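Local coordinates for protein peptidoglycan-N-acetylglucosamine deacetylase BC_1960 (Bacillus cereus, PDB 4L1G) that removes the acetyl group from N-acetylglucosamine residues of peptidoglycan, and from soluble chitin and chitooligomers, with the help of a bound zinc ion, at residues A[206-209]-A[210-214]; A[252-255]-A[256-260]. One frame throughout, in Å; residues are numbered along the deposited sequence.

Interaction 1: residues A[206-209]-A[210-214]; sequences DTIT and NNVLG
Four backbone hydrogen bonds tie residues 206-209 to the next turn of the same helix. N210 N binds D206 O, N211 N binds T207 O, V212 N binds I208 O and L213 N binds T209 O. The last is 2.9 Å from L213 N to T209 O and nearly straight, with an N-H...O angle of 169°. The bond from N211 N to T207 O is more bent, at 151°.

The polar side-chain contact runs through one water. It lies within hydrogen-bonding distance of both partners, 3.0 Å from D206 OD1 and 2.7 Å from N210 OD1, and so links two side chains four residues apart on an exposed side of the helix. N210 CG is turned back beside its own backbone N (chi1 -65°). This lays the amide over D206 O, with CG 3.1 Å from D206 O.

Two apolar pairs also sit one turn apart. I208 CG2 meets V212 CG2 at 4.2 Å. T209 and L213 lie side by side and point the same way, with T209 CG2 4.2 Å from L213 CD2. T209 turns its methyl, anti to its backbone N, along the helix to this leucine. Its OG1 lies on the other branch and bonds to A205 O, one turn back.

I208 and V212 both pack on T197, while T209 and L213 face helix 233-248 through K241 and Q245. N211 ND2 bonds to D196 O. The arrangement is i to i+4 packing in an alpha helix, here the crossover helix of the beta-alpha-beta unit formed by strand 195-196, helix 205-215 and strand 221-225.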
# COMPACT_ATOMS: atom_id res chain seq x y z
N ASP A 206 -10.61 -11.96 13.87
CA ASP A 206 -11.34 -13.05 13.24
C ASP A 206 -12.20 -12.56 12.07
O ASP A 206 -12.31 -13.24 11.05
CB ASP A 206 -12.21 -13.79 14.26
CG ASP A 206 -11.41 -14.75 15.13
OD1 ASP A 206 -10.44 -15.34 14.62
OD2 ASP A 206 -11.76 -14.91 16.32
N THR A 207 -12.80 -11.39 12.23
CA THR A 207 -13.63 -10.80 11.19
C THR A 207 -12.79 -10.48 9.96
O THR A 207 -13.16 -10.80 8.83
CB THR A 207 -14.32 -9.51 11.67
OG1 THR A 207 -15.19 -9.82 12.77
CG2 THR A 207 -15.13 -8.88 10.55
N ILE A 208 -11.64 -9.85 10.19
CA ILE A 208 -10.72 -9.50 9.12
C ILE A 208 -10.19 -10.74 8.41
O ILE A 208 -10.13 -10.79 7.18
CB ILE A 208 -9.55 -8.65 9.65
CG1 ILE A 208 -10.08 -7.32 10.18
CG2 ILE A 208 -8.52 -8.41 8.56
CD1 ILE A 208 -9.04 -6.48 10.88
N THR A 209 -9.82 -11.75 9.20
CA THR A 209 -9.26 -12.99 8.65
C THR A 209 -10.27 -13.73 7.78
O THR A 209 -9.94 -14.15 6.67
CB THR A 209 -8.77 -13.93 9.77
OG1 THR A 209 -7.72 -13.28 10.51
CG2 THR A 209 -8.24 -15.23 9.19
N ASN A 210 -11.49 -13.88 8.27
CA ASN A 210 -12.55 -14.55 7.51
C ASN A 210 -12.87 -13.79 6.23
O ASN A 210 -13.17 -14.39 5.20
CB ASN A 210 -13.81 -14.72 8.36
CG ASN A 210 -13.60 -15.64 9.55
OD1 ASN A 210 -12.64 -16.41 9.59
ND2 ASN A 210 -14.51 -15.57 10.51
N ASN A 211 -12.81 -12.47 6.31
CA ASN A 211 -13.02 -11.61 5.16
C ASN A 211 -11.93 -11.83 4.11
O ASN A 211 -12.23 -12.11 2.95
CB ASN A 211 -13.05 -10.15 5.60
CG ASN A 211 -13.16 -9.17 4.44
OD1 ASN A 211 -13.61 -9.53 3.35
ND2 ASN A 211 -12.75 -7.93 4.68
N VAL A 212 -10.68 -11.71 4.53
CA VAL A 212 -9.54 -11.86 3.62
C VAL A 212 -9.49 -13.24 2.97
O VAL A 212 -9.33 -13.35 1.76
CB VAL A 212 -8.19 -11.58 4.34
CG1 VAL A 212 -7.02 -11.96 3.45
CG2 VAL A 212 -8.10 -10.12 4.74
N LEU A 213 -9.64 -14.29 3.77
CA LEU A 213 -9.57 -15.66 3.26
C LEU A 213 -10.74 -15.99 2.34
O LEU A 213 -10.62 -16.85 1.47
CB LEU A 213 -9.51 -16.66 4.42
CG LEU A 213 -8.12 -17.17 4.80
CD1 LEU A 213 -7.50 -17.94 3.65
CD2 LEU A 213 -7.23 -16.02 5.23
N GLY A 214 -11.86 -15.31 2.54
CA GLY A 214 -13.04 -15.56 1.73
C GLY A 214 -13.00 -14.84 0.39
O GLY A 214 -13.73 -15.21 -0.53
O HOH W 1 -11.23 -16.28 11.91

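Interaction 2: residues A[252-255]-A[256-260]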
# COMPACT_ATOMS: atom_id res chain seq x y z
N ARG A 252 1.86 -17.33 -1.94
CA ARG A 252 3.10 -16.70 -1.50
C ARG A 252 2.89 -15.19 -1.47
O ARG A 252 2.11 -14.65 -2.25
CB ARG A 252 4.26 -17.07 -2.43
CG ARG A 252 4.47 -18.58 -2.58
CD ARG A 252 5.67 -18.89 -3.48
NE ARG A 252 5.57 -18.23 -4.78
CZ ARG A 252 5.08 -18.79 -5.87
NH1 ARG A 252 4.64 -20.05 -5.84
NH2 ARG A 252 5.02 -18.11 -7.01
N PHE A 253 3.59 -14.50 -0.57
CA PHE A 253 3.44 -13.06 -0.42
C PHE A 253 4.57 -12.31 -1.11
O PHE A 253 5.74 -12.63 -0.94
CB PHE A 253 3.35 -12.68 1.06
CG PHE A 253 2.09 -13.17 1.73
CD1 PHE A 253 1.02 -12.32 1.92
CD2 PHE A 253 1.98 -14.49 2.15
CE1 PHE A 253 -0.14 -12.77 2.53
CE2 PHE A 253 0.83 -14.94 2.76
CZ PHE A 253 -0.24 -14.08 2.95
N VAL A 254 4.20 -11.30 -1.90
CA VAL A 254 5.17 -10.53 -2.66
C VAL A 254 4.94 -9.03 -2.49
O VAL A 254 3.93 -8.60 -1.93
CB VAL A 254 5.11 -10.87 -4.17
CG1 VAL A 254 5.40 -12.35 -4.41
CG2 VAL A 254 3.75 -10.49 -4.74
N THR A 255 5.89 -8.24 -2.97
CA THR A 255 5.74 -6.79 -3.00
C THR A 255 5.11 -6.39 -4.32
O THR A 255 5.05 -7.19 -5.26
CB THR A 255 7.09 -6.08 -2.87
OG1 THR A 255 7.91 -6.40 -4.00
CG2 THR A 255 7.81 -6.52 -1.60
N LEU A 256 4.63 -5.15 -4.40
CA LEU A 256 4.01 -4.66 -5.63
C LEU A 256 4.94 -4.64 -6.86
O LEU A 256 4.53 -5.09 -7.93
CB LEU A 256 3.34 -3.30 -5.42
CG LEU A 256 2.11 -3.32 -4.51
CD1 LEU A 256 1.39 -1.98 -4.54
CD2 LEU A 256 1.17 -4.46 -4.89
N PRO A 257 6.18 -4.13 -6.71
CA PRO A 257 7.06 -4.17 -7.88
C PRO A 257 7.32 -5.58 -8.38
O PRO A 257 7.50 -5.79 -9.58
CB PRO A 257 8.37 -3.53 -7.36
CG PRO A 257 8.24 -3.49 -5.88
CD PRO A 257 6.78 -3.36 -5.61
N SER A 258 7.31 -6.55 -7.47
CA SER A 258 7.45 -7.95 -7.84
C SER A 258 6.19 -8.43 -8.56
O SER A 258 6.27 -9.07 -9.61
CB SER A 258 7.72 -8.81 -6.61
OG SER A 258 7.70 -10.18 -6.94
N MET A 259 5.03 -8.11 -8.00
CA MET A 259 3.76 -8.53 -8.57
C MET A 259 3.55 -7.95 -9.97
O MET A 259 3.05 -8.64 -10.87
CB MET A 259 2.60 -8.13 -7.66
CG MET A 259 1.23 -8.22 -8.32
SD MET A 259 -0.14 -7.95 -7.18
CE MET A 259 -0.12 -9.48 -6.24
N PHE A 260 3.95 -6.70 -10.16
CA PHE A 260 3.72 -6.03 -11.44
C PHE A 260 4.97 -5.95 -12.30
O PHE A 260 5.00 -5.22 -13.30
CB PHE A 260 3.10 -4.65 -11.21
CG PHE A 260 1.73 -4.71 -10.60
CD1 PHE A 260 0.64 -5.11 -11.35
CD2 PHE A 260 1.54 -4.39 -9.26
CE1 PHE A 260 -0.62 -5.18 -10.79
CE2 PHE A 260 0.28 -4.45 -8.69
CZ PHE A 260 -0.80 -4.85 -9.46
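V254 leans on the first turn of the helix that follows it, touching S258 and M259. Its CB lies 3.9 Å from S258 OG. From there the side chain forks. CG1 lies beside the backbone N (chi1 -60°) and stays near the serine, 4.0 Å from S258 OG. This leaves CG2 between the backbone N and the carbonyl carbon, directed to M259 CB at 3.9 Å. The valine and methionine side chains cross at about a right angle.

T255 is the N-cap residue. Its carbonyl oxygen takes the M259 N-H, 2.9 Å from T255 O to M259 N. The donor lies in the carbonyl plane, and the N-H...O angle is 159°. The T255 hydroxyl oxygen is turned in over the start of the helix. T255 OG1 is 3.5 Å from P257 CG, where it lies against the proline ring, and S258 CB is 3.6 Å from T255 OG1. L256 N, the first amide of the helix, bonds to T103 OG1 of strand 103-106.

The M259 N to T255 O bond joins the cap residue to the helix, and F260 N to L256 O continues the pattern. The side chains add mainly van der Waals contact. P257 has no N-H to offer, so no main-chain partner is needed at that position in the first turn. The T255 carbonyl and the T103 hydroxyl supply acceptors for the amides of M259 and L256.

The two interactions lie on different parts of the barrel. Their centres are 21 Å apart, and their nearest atoms come to about 7 Å without touching. The centre of interaction 1 is about 19 Å from the centre of the chain, that of interaction 2 about 11 Å. Interaction 2 runs from strand 252-253 into helix 256-259. Helix 233-248 lies between them along the chain and packs on 205-215. Strand 74-80 pairs with both 221-225 and 252-253. The I208 side chain is about 9 Å from that of H225, the predicted proton donor. The L256 side chain is about 8 Å from that of D80, the predicted proton acceptor, and about 10 Å from that of zinc ligand H131.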